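Local coordinates for putative nucleolar GTP-binding protein 1 (Plasmodium falciparum, PDB 2QU8), which carries bound GDP and is probably a GTP-hydrolysing protein of the nucleolar NOG1 family, although its exact cellular function is not established, at residues A[69-74]-A[194-199]; A[76-81]-A[202-207]; A[89-94]-A[100-105]; A[112-117]-A[130-135]; A[118-121]-A[125-128]. One frame throughout, in Å; residues are numbered along the deposited sequence.

Interaction 1: residues A[69-74]-A[194-199]; sequences GHFDHK and QAKITA
The amino group of Lys196 sits over one face of the His73 imidazole, 3.1 Å from NZ to His73 CG and displaced toward the rim of the ring. Further back along the same lysine, CD comes obliquely against the Phe71 ring in an off-centre CH-pi contact, 4.1 Å from CD to the ring centroid and 3.6 Å from CD to Phe71 CE1. Ile197 adds a van der Waals touch at the far end of the imidazole, its CG1 3.5 Å from His73 NE2. Two bends near the end of the lysine, chi3 76° and chi4 51°, turn NZ over the imidazole while the chain stays beside Phe71. One shell out, Lys74 CG covers the face of His73 that Lys196 does not use, and the ring of Tyr78 on the next strand lies nearly parallel to that of Phe71. The axis of 194-199, in helix 192-222, crosses that of 69-73, in strand 66-73, at 77°, much as the last helix of Ras-like G domains packs on the hairpin of the sheet. An ammonium group resting on the face of an imidazole would probably favour the neutral histidine, while the aliphatic part of the lysine serves as greasy filling beside Phe71.

Interaction 2: residues A[76-81]-A[202-207]; sequences NKYQII and LLKNDQ
Tyr78 OH and Lys204 NZ make the tight point of this contact, with the lysine donating a hydrogen bond of 2.8 Å from NZ to OH. NZ arrives at the edge of the phenol ring, close to its plane, and is 3.6 Å from Tyr78 CE1. The lysine reaches it by curling back on itself: bends at chi2, chi3 and chi4 (-72°, 90° and 55°) fold the chain round, with CE 3.7 Å from Tyr78 OH. A second hydrogen bond, to the carbonyl oxygen of Cys200 one turn earlier in the helix, holds the ammonium group from the helix side, so the amine bridges strand and helix. In the fold, this joins strand 76-82 of the central sheet to helix 192-222, which runs over one side of the G-domain-like alpha/beta core. Lys30 of the neighbouring strand makes a cation-pi contact with the same tyrosine. Elsewhere the two segments meet loosely. Leu203 points at the strand, yet its CD1 stops 4.4 Å from Tyr78 CE1, again at the ring edge, and the backbones stay well apart, with 10.9 Å between CA of Tyr78 and CA of Leu203. Toward solvent, Lys204 is partly exposed, whereas Tyr78 and Leu203 are buried.

Interaction 3: residues A[89-94]-A[100-105]; sequences RAFENR and TTITAL
Phe91 O accepts a hydrogen bond from Arg94 N at 3.1 Å, and in this turn both side chains point toward Ile102 on the helix. No polar bond crosses between the segments; the meeting is apolar and centres on the branches of that one isoleucine. Its CD1 lies 3.5 Å from Phe91 CE1, while CG2 rests 3.7 Å from Phe91 CZ, so both methyls meet the CE1/CZ end of the phenyl ring from the same side, obliquely. Arg94 adds its aliphatic part, crossing the isoleucine at about a right angle, with CG 3.7 Å from Ile102 CD1. The isoleucine can serve both partners because CG1 is turned opposite the carbonyl carbon (chi1 -71°) and CD1 is carried on toward the loop. Beyond CG the arginine bends twice, and its guanidinium makes a long, weak ion pair with Glu98. Met99, three residues before Ile102, touches both Phe91 and Arg94, and on another side Phe91 meets Ile136 of helix 126-137 and Val139. The loop that follows strand 76-82 is thus folded back over the helix it leads into, 96-106. By its place in the chain, this region probably corresponds to the switch II segment of Ras-like G domains.

Interaction 4: residues A[112-117]-A[130-135]; sequences ILFIID and INLFYS
Ile130, the first residue of the helical segment, puts its CG1 3.9 Å from CD1 of Ile116, a methyl-to-methylene touch near the C-terminal end of the strand. It sets off away from the strand, and only its CG1 comes back to it; its side chain also packs on Leu167 and Ile168 of helix 162-174. Leu132 comes next in the contact, pointing at the strand, and meets the Phe114 ring in plane at its edge, CG to CZ 3.9 Å; its side chain is about 9 Å from the bound GDP. The strand and the helix run almost antiparallel, at 161° with axes 9.6 Å apart, because strand 110-117, helix 126-137 and strand 145-150 form a beta-alpha-beta crossover of the nucleotide-binding alpha/beta fold. Phe133 then carries the main load. Its CB sits over a face of the Phe114 ring, 3.8 Å from the ring centroid, in a CH-pi contact, and its own ring turns an edge toward the same face. Centroids are 5.2 Å apart and the planes stand at 63°, a T-shaped pair. Phe114 reaches the helix with its far end, CG being trans to the backbone N (chi1 -172°), and CZ comes 3.6 Å from Phe133 N. Around this pair, Phe133 reaches Ile147 of the next strand and Ile171 of helix 162-174, and Phe114 touches Ser35 of strand 30-35.

Interaction 5: residues A[118-121]-A[125-128]; sequences ISEQ and TIKE
Glu120 has CG turned opposite its carbonyl carbon, chi1 -64°, and is extended from there on, while its backbone takes a left-handed conformation; together these aim the carboxylate at the start of helix 126-137. The helix begins with a capping box: Thr125 is the N-cap, and its OG1 accepts from Glu128 N at 3.2 Å while Thr125 N gives its hydrogen to Glu128 OE1 at 2.9 Å. The second of these uses the anti lone pair of OE1, the one away from the other oxygen. Glu120 adds a partner from outside the helix. Its OE2 takes the hydrogen of Ile126 N at 2.9 Å, nearly straight at 167°, with the donor on the anti side and 28° out of the carboxylate plane. The first-turn amides of Ile126 and Glu128 thus both find side-chain acceptors, and a negative carboxylate at this end would suit the positive pole of the helix dipole. The same oxygen leans on carbon, 3.4 Å from OE2 to Thr125 CA. Either side of Glu120 in the chain, Gln121 N gives a weak bond to Ser119 OG; Gln121 touches the bound GDP, which places this loop beside the nucleotide pocket. Farther inside, Ile118 and Ile126 lie side by side and point the same way, in a buried corner where Ile118 also touches Cys155 and Ile126 touches Asn164. Here the terminal methyl of the helix residue fits against the loop, Ile126 CD1 lying 4.0 Å from Ile118 CB and 3.6 Å from Ile118 O.

In the fold
Interactions 1 and 2 share helix 192-222 and two neighbouring strands, 66-73 and 76-82, joined by backbone hydrogen bonds; their centres are 8 Å apart, and their segments alternate along the chain. Interactions 3, 4 and 5 all fall inside the long span these two close. Interaction 3 comes first, its loop touching helix 126-137 of interaction 4, with centres 14 Å apart. Interaction 5 is nested within interaction 4, on the same helix, 11 Å away between centres. Interactions 1, 2 and 4 all reach the seven-stranded sheet. Interactions 2 and 5 lie on opposite sides of the chain's centre, their centres about 28 Å apart. The C-terminal helix thus braces the hairpin strands, while interaction 5, through Gln121, lies at the GDP pocket.

Interaction 1: residues A[69-74]-A[194-199]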
# COMPACT_ATOMS: atom_id res chain seq x y z
N GLY A 69 3.45 12.56 -1.01
CA GLY A 69 3.19 13.24 0.26
C GLY A 69 4.34 12.99 1.22
O GLY A 69 5.05 11.99 1.08
N HIS A 70 4.52 13.89 2.18
CA HIS A 70 5.57 13.78 3.19
C HIS A 70 5.00 13.94 4.59
O HIS A 70 4.11 14.77 4.82
CB HIS A 70 6.64 14.85 2.95
CG HIS A 70 7.24 14.80 1.57
ND1 HIS A 70 8.33 14.00 1.26
CD2 HIS A 70 6.90 15.43 0.43
CE1 HIS A 70 8.63 14.15 -0.01
NE2 HIS A 70 7.78 15.01 -0.54
N PHE A 71 5.52 13.14 5.52
CA PHE A 71 5.16 13.28 6.93
C PHE A 71 6.23 12.71 7.85
O PHE A 71 7.05 11.88 7.44
CB PHE A 71 3.79 12.65 7.23
CG PHE A 71 3.74 11.15 7.05
CD1 PHE A 71 3.96 10.30 8.13
CD2 PHE A 71 3.46 10.60 5.81
CE1 PHE A 71 3.93 8.92 7.96
CE2 PHE A 71 3.42 9.22 5.63
CZ PHE A 71 3.65 8.37 6.72
N ASP A 72 6.23 13.18 9.09
CA ASP A 72 7.08 12.62 10.13
C ASP A 72 6.23 11.80 11.08
O ASP A 72 5.10 12.15 11.40
CB ASP A 72 7.79 13.72 10.92
CG ASP A 72 8.57 14.67 10.03
OD1 ASP A 72 9.05 14.23 8.96
OD2 ASP A 72 8.70 15.85 10.40
N HIS A 73 6.80 10.68 11.50
CA HIS A 73 6.22 9.90 12.57
C HIS A 73 7.31 9.37 13.48
O HIS A 73 8.21 8.65 13.04
CB HIS A 73 5.37 8.75 12.03
CG HIS A 73 4.58 8.05 13.08
ND1 HIS A 73 3.61 8.69 13.83
CD2 HIS A 73 4.61 6.77 13.52
CE1 HIS A 73 3.08 7.83 14.68
NE2 HIS A 73 3.67 6.66 14.52
N LYS A 74 7.22 9.75 14.75
CA LYS A 74 8.16 9.33 15.79
C LYS A 74 9.60 9.61 15.36
O LYS A 74 10.44 8.70 15.29
CB LYS A 74 7.94 7.85 16.14
CG LYS A 74 6.49 7.49 16.53
CD LYS A 74 6.06 8.12 17.86
CE LYS A 74 4.71 7.56 18.32
NZ LYS A 74 4.52 7.63 19.80
N GLN A 194 -4.28 5.60 12.98
CA GLN A 194 -3.98 4.21 13.35
C GLN A 194 -3.47 3.37 12.18
O GLN A 194 -2.50 2.63 12.32
CB GLN A 194 -5.21 3.53 13.98
CG GLN A 194 -5.50 3.94 15.42
CD GLN A 194 -4.33 3.64 16.38
OE1 GLN A 194 -4.04 4.44 17.28
NE2 GLN A 194 -3.65 2.51 16.17
N ALA A 195 -4.13 3.49 11.02
CA ALA A 195 -3.71 2.80 9.80
C ALA A 195 -2.30 3.21 9.36
O ALA A 195 -1.50 2.37 8.94
CB ALA A 195 -4.71 3.08 8.69
N LYS A 196 -2.01 4.50 9.47
CA LYS A 196 -0.69 5.05 9.15
C LYS A 196 0.38 4.48 10.08
O LYS A 196 1.46 4.10 9.64
CB LYS A 196 -0.73 6.58 9.25
CG LYS A 196 0.54 7.27 8.80
CD LYS A 196 0.60 8.70 9.32
CE LYS A 196 0.95 8.76 10.80
NZ LYS A 196 2.17 7.95 11.09
N ILE A 197 0.05 4.39 11.37
CA ILE A 197 0.95 3.80 12.38
C ILE A 197 1.28 2.33 12.12
O ILE A 197 2.45 1.94 12.15
CB ILE A 197 0.39 4.03 13.82
CG1 ILE A 197 0.38 5.53 14.14
CG2 ILE A 197 1.21 3.26 14.85
CD1 ILE A 197 -0.56 5.95 15.25
N THR A 198 0.28 1.50 11.83
CA THR A 198 0.55 0.08 11.55
C THR A 198 1.37 -0.16 10.27
O THR A 198 2.18 -1.08 10.22
CB THR A 198 -0.72 -0.84 11.64
OG1 THR A 198 -0.78 -1.71 10.50
CG2 THR A 198 -1.99 -0.05 11.73
N ALA A 199 1.16 0.68 9.24
CA ALA A 199 2.00 0.65 8.04
C ALA A 199 3.48 0.87 8.38
O ALA A 199 4.34 0.07 8.03
CB ALA A 199 1.52 1.67 7.01

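Interaction 2: residues A[76-81]-A[202-207]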
# COMPACT_ATOMS: atom_id res chain seq x y z
N ASN A 76 10.99 10.13 12.66
CA ASN A 76 11.41 9.60 11.37
C ASN A 76 10.63 10.24 10.23
O ASN A 76 9.46 10.55 10.37
CB ASN A 76 11.25 8.08 11.33
CG ASN A 76 12.19 7.36 12.27
OD1 ASN A 76 13.29 6.97 11.88
ND2 ASN A 76 11.77 7.19 13.52
N LYS A 77 11.30 10.42 9.10
CA LYS A 77 10.69 11.06 7.94
C LYS A 77 10.15 10.02 6.95
O LYS A 77 10.83 9.06 6.59
CB LYS A 77 11.67 12.02 7.27
CG LYS A 77 11.93 13.29 8.08
CD LYS A 77 12.76 14.30 7.29
CE LYS A 77 11.94 15.01 6.22
NZ LYS A 77 12.81 15.62 5.16
N TYR A 78 8.91 10.23 6.51
CA TYR A 78 8.25 9.31 5.60
C TYR A 78 7.76 10.01 4.34
O TYR A 78 7.46 11.21 4.34
CB TYR A 78 7.06 8.65 6.28
CG TYR A 78 7.42 7.67 7.38
CD1 TYR A 78 7.57 6.31 7.10
CD2 TYR A 78 7.61 8.09 8.69
CE1 TYR A 78 7.92 5.40 8.09
CE2 TYR A 78 7.95 7.19 9.71
CZ TYR A 78 8.10 5.85 9.40
OH TYR A 78 8.44 4.95 10.39
N GLN A 79 7.68 9.25 3.25
CA GLN A 79 6.91 9.67 2.10
C GLN A 79 5.75 8.71 1.85
O GLN A 79 5.79 7.55 2.26
CB GLN A 79 7.79 9.85 0.87
CG GLN A 79 8.57 8.61 0.45
CD GLN A 79 9.71 8.93 -0.51
OE1 GLN A 79 10.06 10.10 -0.70
NE2 GLN A 79 10.30 7.90 -1.10
N ILE A 80 4.71 9.20 1.20
CA ILE A 80 3.60 8.36 0.82
C ILE A 80 3.25 8.67 -0.64
O ILE A 80 3.01 9.82 -1.00
CB ILE A 80 2.40 8.48 1.82
CG1 ILE A 80 1.23 7.60 1.38
CG2 ILE A 80 2.02 9.98 2.09
CD1 ILE A 80 0.19 7.34 2.47
N ILE A 81 3.27 7.63 -1.47
CA ILE A 81 3.17 7.79 -2.91
C ILE A 81 1.85 7.24 -3.46
O ILE A 81 1.41 6.14 -3.10
CB ILE A 81 4.38 7.15 -3.64
CG1 ILE A 81 5.69 7.77 -3.13
CG2 ILE A 81 4.29 7.36 -5.16
CD1 ILE A 81 6.93 7.05 -3.57
N LEU A 202 5.01 -2.02 10.38
CA LEU A 202 5.20 -3.17 9.49
C LEU A 202 6.48 -3.02 8.67
O LEU A 202 7.18 -4.00 8.41
CB LEU A 202 4.01 -3.37 8.54
CG LEU A 202 3.07 -4.58 8.70
CD1 LEU A 202 2.34 -4.80 7.38
CD2 LEU A 202 3.79 -5.87 9.11
N LEU A 203 6.76 -1.78 8.26
CA LEU A 203 7.98 -1.45 7.54
C LEU A 203 9.20 -1.70 8.42
O LEU A 203 10.14 -2.38 7.99
CB LEU A 203 7.96 0.02 7.09
CG LEU A 203 8.49 0.41 5.70
CD1 LEU A 203 8.93 1.87 5.70
CD2 LEU A 203 9.61 -0.48 5.19
N LYS A 204 9.17 -1.17 9.64
CA LYS A 204 10.26 -1.36 10.60
C LYS A 204 10.58 -2.84 10.74
O LYS A 204 11.71 -3.26 10.50
CB LYS A 204 9.91 -0.77 11.97
CG LYS A 204 9.40 0.68 11.98
CD LYS A 204 10.49 1.72 11.69
CE LYS A 204 10.62 2.02 10.20
NZ LYS A 204 9.31 2.46 9.59
N ASN A 205 9.57 -3.63 11.09
CA ASN A 205 9.73 -5.07 11.27
C ASN A 205 10.33 -5.79 10.07
O ASN A 205 11.14 -6.70 10.23
CB ASN A 205 8.40 -5.72 11.68
CG ASN A 205 7.89 -5.21 13.02
OD1 ASN A 205 6.68 -5.14 13.25
ND2 ASN A 205 8.81 -4.84 13.92
N ASP A 206 9.94 -5.36 8.87
CA ASP A 206 10.52 -5.90 7.64
C ASP A 206 11.97 -5.50 7.42
O ASP A 206 12.79 -6.34 7.06
CB ASP A 206 9.67 -5.53 6.42
CG ASP A 206 8.56 -6.50 6.19
OD1 ASP A 206 7.62 -6.53 7.02
OD2 ASP A 206 8.63 -7.26 5.19
N GLN A 207 12.28 -4.22 7.65
CA GLN A 207 13.66 -3.74 7.62
C GLN A 207 14.54 -4.54 8.59
O GLN A 207 15.63 -4.97 8.22
CB GLN A 207 13.73 -2.23 7.93
CG GLN A 207 13.64 -1.32 6.70
CD GLN A 207 13.38 0.15 7.03
OE1 GLN A 207 13.77 0.65 8.09
NE2 GLN A 207 12.73 0.86 6.12

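Interaction 3: residues A[89-94]-A[100-105]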
# COMPACT_ATOMS: atom_id res chain seq x y z
N ARG A 89 -5.11 -0.58 -11.27
CA ARG A 89 -5.67 -1.49 -12.26
C ARG A 89 -4.67 -2.60 -12.60
O ARG A 89 -3.46 -2.46 -12.36
CB ARG A 89 -6.11 -0.74 -13.52
CG ARG A 89 -5.03 0.09 -14.20
CD ARG A 89 -5.64 1.22 -15.01
NE ARG A 89 -6.00 2.35 -14.15
CZ ARG A 89 -6.97 3.22 -14.40
NH1 ARG A 89 -7.70 3.12 -15.51
NH2 ARG A 89 -7.20 4.21 -13.55
N ALA A 90 -5.18 -3.70 -13.15
CA ALA A 90 -4.36 -4.87 -13.48
C ALA A 90 -3.29 -4.53 -14.51
O ALA A 90 -3.43 -3.60 -15.31
CB ALA A 90 -5.24 -6.04 -13.94
N PHE A 91 -2.21 -5.31 -14.49
CA PHE A 91 -1.00 -5.00 -15.26
C PHE A 91 -1.00 -5.48 -16.72
O PHE A 91 -0.13 -5.09 -17.50
CB PHE A 91 0.23 -5.53 -14.52
CG PHE A 91 0.48 -4.87 -13.20
CD1 PHE A 91 0.28 -3.50 -13.03
CD2 PHE A 91 0.94 -5.61 -12.12
CE1 PHE A 91 0.52 -2.88 -11.80
CE2 PHE A 91 1.20 -5.00 -10.90
CZ PHE A 91 0.98 -3.63 -10.74
N GLU A 92 -1.97 -6.32 -17.07
CA GLU A 92 -2.07 -6.92 -18.41
C GLU A 92 -1.98 -5.93 -19.56
O GLU A 92 -1.44 -6.25 -20.62
CB GLU A 92 -3.39 -7.68 -18.55
CG GLU A 92 -3.42 -9.07 -17.97
CD GLU A 92 -4.73 -9.77 -18.27
OE1 GLU A 92 -5.80 -9.17 -17.98
OE2 GLU A 92 -4.70 -10.91 -18.79
N ASN A 93 -2.52 -4.73 -19.35
CA ASN A 93 -2.63 -3.73 -20.41
C ASN A 93 -1.47 -2.73 -20.46
O ASN A 93 -1.37 -1.94 -21.40
CB ASN A 93 -3.97 -2.98 -20.29
CG ASN A 93 -5.18 -3.87 -20.54
OD1 ASN A 93 -5.09 -4.91 -21.19
ND2 ASN A 93 -6.33 -3.45 -20.02
N ARG A 94 -0.61 -2.76 -19.44
CA ARG A 94 0.55 -1.86 -19.39
C ARG A 94 1.52 -2.13 -20.53
O ARG A 94 1.71 -3.28 -20.95
CB ARG A 94 1.30 -2.01 -18.06
CG ARG A 94 0.52 -1.73 -16.78
CD ARG A 94 -0.17 -0.38 -16.75
NE ARG A 94 -1.62 -0.58 -16.67
CZ ARG A 94 -2.51 -0.12 -17.55
NH1 ARG A 94 -2.12 0.61 -18.58
NH2 ARG A 94 -3.79 -0.38 -17.36
N THR A 100 8.08 -0.60 -16.27
CA THR A 100 9.37 -0.21 -15.67
C THR A 100 9.15 0.77 -14.54
O THR A 100 9.82 0.71 -13.50
CB THR A 100 10.34 0.43 -16.70
OG1 THR A 100 9.87 1.73 -17.07
CG2 THR A 100 10.47 -0.44 -17.94
N THR A 101 8.20 1.69 -14.75
CA THR A 101 7.77 2.63 -13.72
C THR A 101 7.17 1.87 -12.53
O THR A 101 7.56 2.10 -11.38
CB THR A 101 6.76 3.67 -14.28
OG1 THR A 101 7.28 4.25 -15.49
CG2 THR A 101 6.53 4.78 -13.28
N ILE A 102 6.24 0.96 -12.81
CA ILE A 102 5.63 0.14 -11.77
C ILE A 102 6.68 -0.67 -11.00
O ILE A 102 6.70 -0.68 -9.77
CB ILE A 102 4.54 -0.80 -12.35
CG1 ILE A 102 3.30 0.00 -12.77
CG2 ILE A 102 4.13 -1.88 -11.34
CD1 ILE A 102 2.42 -0.71 -13.77
N THR A 103 7.55 -1.34 -11.76
CA THR A 103 8.62 -2.13 -11.18
C THR A 103 9.61 -1.27 -10.37
O THR A 103 10.02 -1.68 -9.29
CB THR A 103 9.36 -2.94 -12.27
OG1 THR A 103 8.39 -3.67 -13.05
CG2 THR A 103 10.32 -3.93 -11.65
N ALA A 104 9.94 -0.08 -10.86
CA ALA A 104 10.82 0.84 -10.14
C ALA A 104 10.27 1.22 -8.75
O ALA A 104 11.02 1.29 -7.78
CB ALA A 104 11.11 2.09 -10.96
N LEU A 105 8.96 1.43 -8.68
CA LEU A 105 8.26 1.71 -7.43
C LEU A 105 8.26 0.53 -6.46
O LEU A 105 8.38 0.71 -5.25
CB LEU A 105 6.81 2.11 -7.73
CG LEU A 105 6.58 3.61 -7.87
CD1 LEU A 105 5.31 3.88 -8.63
CD2 LEU A 105 6.55 4.27 -6.49

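Interaction 4: residues A[112-117]-A[130-135]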
# COMPACT_ATOMS: atom_id res chain seq x y z
N ILE A 112 3.37 -1.57 1.31
CA ILE A 112 2.20 -1.30 0.47
C ILE A 112 0.99 -1.05 1.35
O ILE A 112 0.75 -1.79 2.30
CB ILE A 112 1.85 -2.49 -0.47
CG1 ILE A 112 3.11 -3.08 -1.13
CG2 ILE A 112 0.78 -2.09 -1.53
CD1 ILE A 112 3.91 -2.10 -1.99
N LEU A 113 0.25 0.00 1.05
CA LEU A 113 -1.09 0.15 1.60
C LEU A 113 -2.08 -0.03 0.45
O LEU A 113 -2.24 0.87 -0.37
CB LEU A 113 -1.28 1.50 2.31
CG LEU A 113 -2.67 1.83 2.88
CD1 LEU A 113 -3.23 0.72 3.78
CD2 LEU A 113 -2.62 3.14 3.64
N PHE A 114 -2.70 -1.21 0.40
CA PHE A 114 -3.73 -1.52 -0.58
C PHE A 114 -5.09 -1.27 0.04
O PHE A 114 -5.49 -1.95 1.00
CB PHE A 114 -3.63 -2.97 -1.11
CG PHE A 114 -4.56 -3.25 -2.27
CD1 PHE A 114 -4.13 -3.10 -3.59
CD2 PHE A 114 -5.88 -3.64 -2.05
CE1 PHE A 114 -5.00 -3.34 -4.66
CE2 PHE A 114 -6.76 -3.89 -3.11
CZ PHE A 114 -6.31 -3.74 -4.42
N ILE A 115 -5.80 -0.29 -0.51
CA ILE A 115 -7.07 0.13 0.04
C ILE A 115 -8.23 -0.50 -0.71
O ILE A 115 -8.31 -0.44 -1.94
CB ILE A 115 -7.20 1.67 0.06
CG1 ILE A 115 -6.05 2.29 0.88
CG2 ILE A 115 -8.58 2.08 0.61
CD1 ILE A 115 -6.08 3.81 1.01
N ILE A 116 -9.12 -1.12 0.06
CA ILE A 116 -10.39 -1.64 -0.41
C ILE A 116 -11.50 -0.76 0.17
O ILE A 116 -11.60 -0.57 1.39
CB ILE A 116 -10.62 -3.12 0.03
CG1 ILE A 116 -9.57 -4.05 -0.60
CG2 ILE A 116 -12.05 -3.60 -0.32
CD1 ILE A 116 -9.58 -5.48 -0.06
N ASP A 117 -12.30 -0.20 -0.73
CA ASP A 117 -13.54 0.50 -0.37
C ASP A 117 -14.65 -0.53 -0.12
O ASP A 117 -15.27 -1.04 -1.06
CB ASP A 117 -13.90 1.48 -1.51
CG ASP A 117 -15.26 2.14 -1.32
OD1 ASP A 117 -15.85 2.06 -0.22
OD2 ASP A 117 -15.74 2.76 -2.29
N ILE A 130 -10.56 -7.34 -4.48
CA ILE A 130 -9.65 -8.40 -4.05
C ILE A 130 -8.96 -9.05 -5.26
O ILE A 130 -7.75 -9.27 -5.26
CB ILE A 130 -10.35 -9.43 -3.14
CG1 ILE A 130 -10.64 -8.80 -1.77
CG2 ILE A 130 -9.47 -10.66 -2.97
CD1 ILE A 130 -11.43 -9.71 -0.79
N ASN A 131 -9.74 -9.33 -6.31
CA ASN A 131 -9.17 -9.77 -7.58
C ASN A 131 -8.07 -8.84 -8.08
O ASN A 131 -7.03 -9.31 -8.55
CB ASN A 131 -10.26 -9.91 -8.64
CG ASN A 131 -11.12 -11.16 -8.45
OD1 ASN A 131 -11.04 -11.84 -7.42
ND2 ASN A 131 -11.96 -11.45 -9.44
N LEU A 132 -8.28 -7.53 -7.98
CA LEU A 132 -7.25 -6.56 -8.33
C LEU A 132 -6.00 -6.76 -7.47
O LEU A 132 -4.88 -6.75 -7.99
CB LEU A 132 -7.76 -5.12 -8.21
CG LEU A 132 -6.76 -3.96 -8.32
CD1 LEU A 132 -6.02 -3.98 -9.65
CD2 LEU A 132 -7.44 -2.61 -8.12
N PHE A 133 -6.20 -6.94 -6.16
CA PHE A 133 -5.09 -7.14 -5.22
C PHE A 133 -4.20 -8.32 -5.60
O PHE A 133 -2.98 -8.20 -5.62
CB PHE A 133 -5.60 -7.29 -3.79
CG PHE A 133 -4.51 -7.69 -2.82
CD1 PHE A 133 -3.52 -6.79 -2.46
CD2 PHE A 133 -4.47 -8.99 -2.30
CE1 PHE A 133 -2.50 -7.16 -1.59
CE2 PHE A 133 -3.46 -9.36 -1.42
CZ PHE A 133 -2.48 -8.45 -1.06
N TYR A 134 -4.82 -9.46 -5.89
CA TYR A 134 -4.05 -10.65 -6.28
C TYR A 134 -3.30 -10.41 -7.58
O TYR A 134 -2.16 -10.83 -7.74
CB TYR A 134 -4.96 -11.87 -6.44
CG TYR A 134 -5.61 -12.36 -5.17
CD1 TYR A 134 -4.87 -12.58 -4.00
CD2 TYR A 134 -6.96 -12.64 -5.14
CE1 TYR A 134 -5.50 -13.06 -2.83
CE2 TYR A 134 -7.59 -13.11 -4.00
CZ TYR A 134 -6.86 -13.31 -2.85
OH TYR A 134 -7.52 -13.78 -1.72
N SER A 135 -3.96 -9.70 -8.49
CA SER A 135 -3.44 -9.47 -9.83
C SER A 135 -2.16 -8.63 -9.83
O SER A 135 -1.34 -8.73 -10.75
CB SER A 135 -4.53 -8.82 -10.70
OG SER A 135 -3.99 -8.11 -11.78

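Interaction 5: residues A[118-121]-A[125-128]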
# COMPACT_ATOMS: atom_id res chain seq x y z
N ILE A 118 -14.89 -0.85 1.16
CA ILE A 118 -15.89 -1.87 1.52
C ILE A 118 -17.34 -1.41 1.37
O ILE A 118 -18.25 -2.21 1.49
CB ILE A 118 -15.69 -2.45 2.95
CG1 ILE A 118 -15.67 -1.36 4.03
CG2 ILE A 118 -14.47 -3.37 2.99
CD1 ILE A 118 -16.00 -1.90 5.44
N SER A 119 -17.54 -0.11 1.13
CA SER A 119 -18.87 0.39 0.79
C SER A 119 -19.22 0.17 -0.70
O SER A 119 -20.39 0.28 -1.08
CB SER A 119 -19.00 1.88 1.15
OG SER A 119 -18.34 2.72 0.20
N GLU A 120 -18.21 -0.13 -1.51
CA GLU A 120 -18.32 -0.37 -2.96
C GLU A 120 -18.76 0.85 -3.79
O GLU A 120 -19.02 0.72 -4.99
CB GLU A 120 -19.17 -1.61 -3.26
CG GLU A 120 -18.56 -2.90 -2.74
CD GLU A 120 -19.53 -4.08 -2.76
OE1 GLU A 120 -20.74 -3.87 -2.96
OE2 GLU A 120 -19.06 -5.22 -2.57
N GLN A 121 -18.83 2.02 -3.16
CA GLN A 121 -19.16 3.29 -3.84
C GLN A 121 -18.17 3.64 -4.96
O GLN A 121 -18.52 4.40 -5.88
CB GLN A 121 -19.27 4.44 -2.83
CG GLN A 121 -20.47 4.35 -1.87
CD GLN A 121 -20.73 5.65 -1.07
OE1 GLN A 121 -19.94 6.59 -1.12
NE2 GLN A 121 -21.83 5.68 -0.35
N THR A 125 -17.02 -4.16 -6.75
CA THR A 125 -17.37 -4.93 -5.55
C THR A 125 -16.12 -5.27 -4.76
O THR A 125 -15.01 -5.18 -5.27
CB THR A 125 -18.11 -6.25 -5.88
OG1 THR A 125 -17.26 -7.08 -6.67
CG2 THR A 125 -19.42 -5.99 -6.63
N ILE A 126 -16.30 -5.66 -3.51
CA ILE A 126 -15.19 -6.12 -2.71
C ILE A 126 -14.41 -7.24 -3.43
O ILE A 126 -13.19 -7.21 -3.44
CB ILE A 126 -15.65 -6.55 -1.29
CG1 ILE A 126 -16.02 -5.29 -0.48
CG2 ILE A 126 -14.56 -7.38 -0.60
CD1 ILE A 126 -16.96 -5.52 0.70
N LYS A 127 -15.13 -8.17 -4.06
CA LYS A 127 -14.49 -9.30 -4.77
C LYS A 127 -13.66 -8.84 -5.96
O LYS A 127 -12.58 -9.38 -6.21
CB LYS A 127 -15.54 -10.33 -5.23
CG LYS A 127 -14.97 -11.50 -6.02
CD LYS A 127 -16.06 -12.50 -6.42
CE LYS A 127 -15.47 -13.72 -7.13
NZ LYS A 127 -14.45 -14.44 -6.28
N GLU A 128 -14.17 -7.86 -6.70
CA GLU A 128 -13.43 -7.29 -7.83
C GLU A 128 -12.18 -6.55 -7.34
O GLU A 128 -11.14 -6.57 -7.99
CB GLU A 128 -14.33 -6.35 -8.65
CG GLU A 128 -15.42 -7.06 -9.44
CD GLU A 128 -16.39 -6.11 -10.12
OE1 GLU A 128 -16.87 -5.17 -9.46
OE2 GLU A 128 -16.69 -6.31 -11.32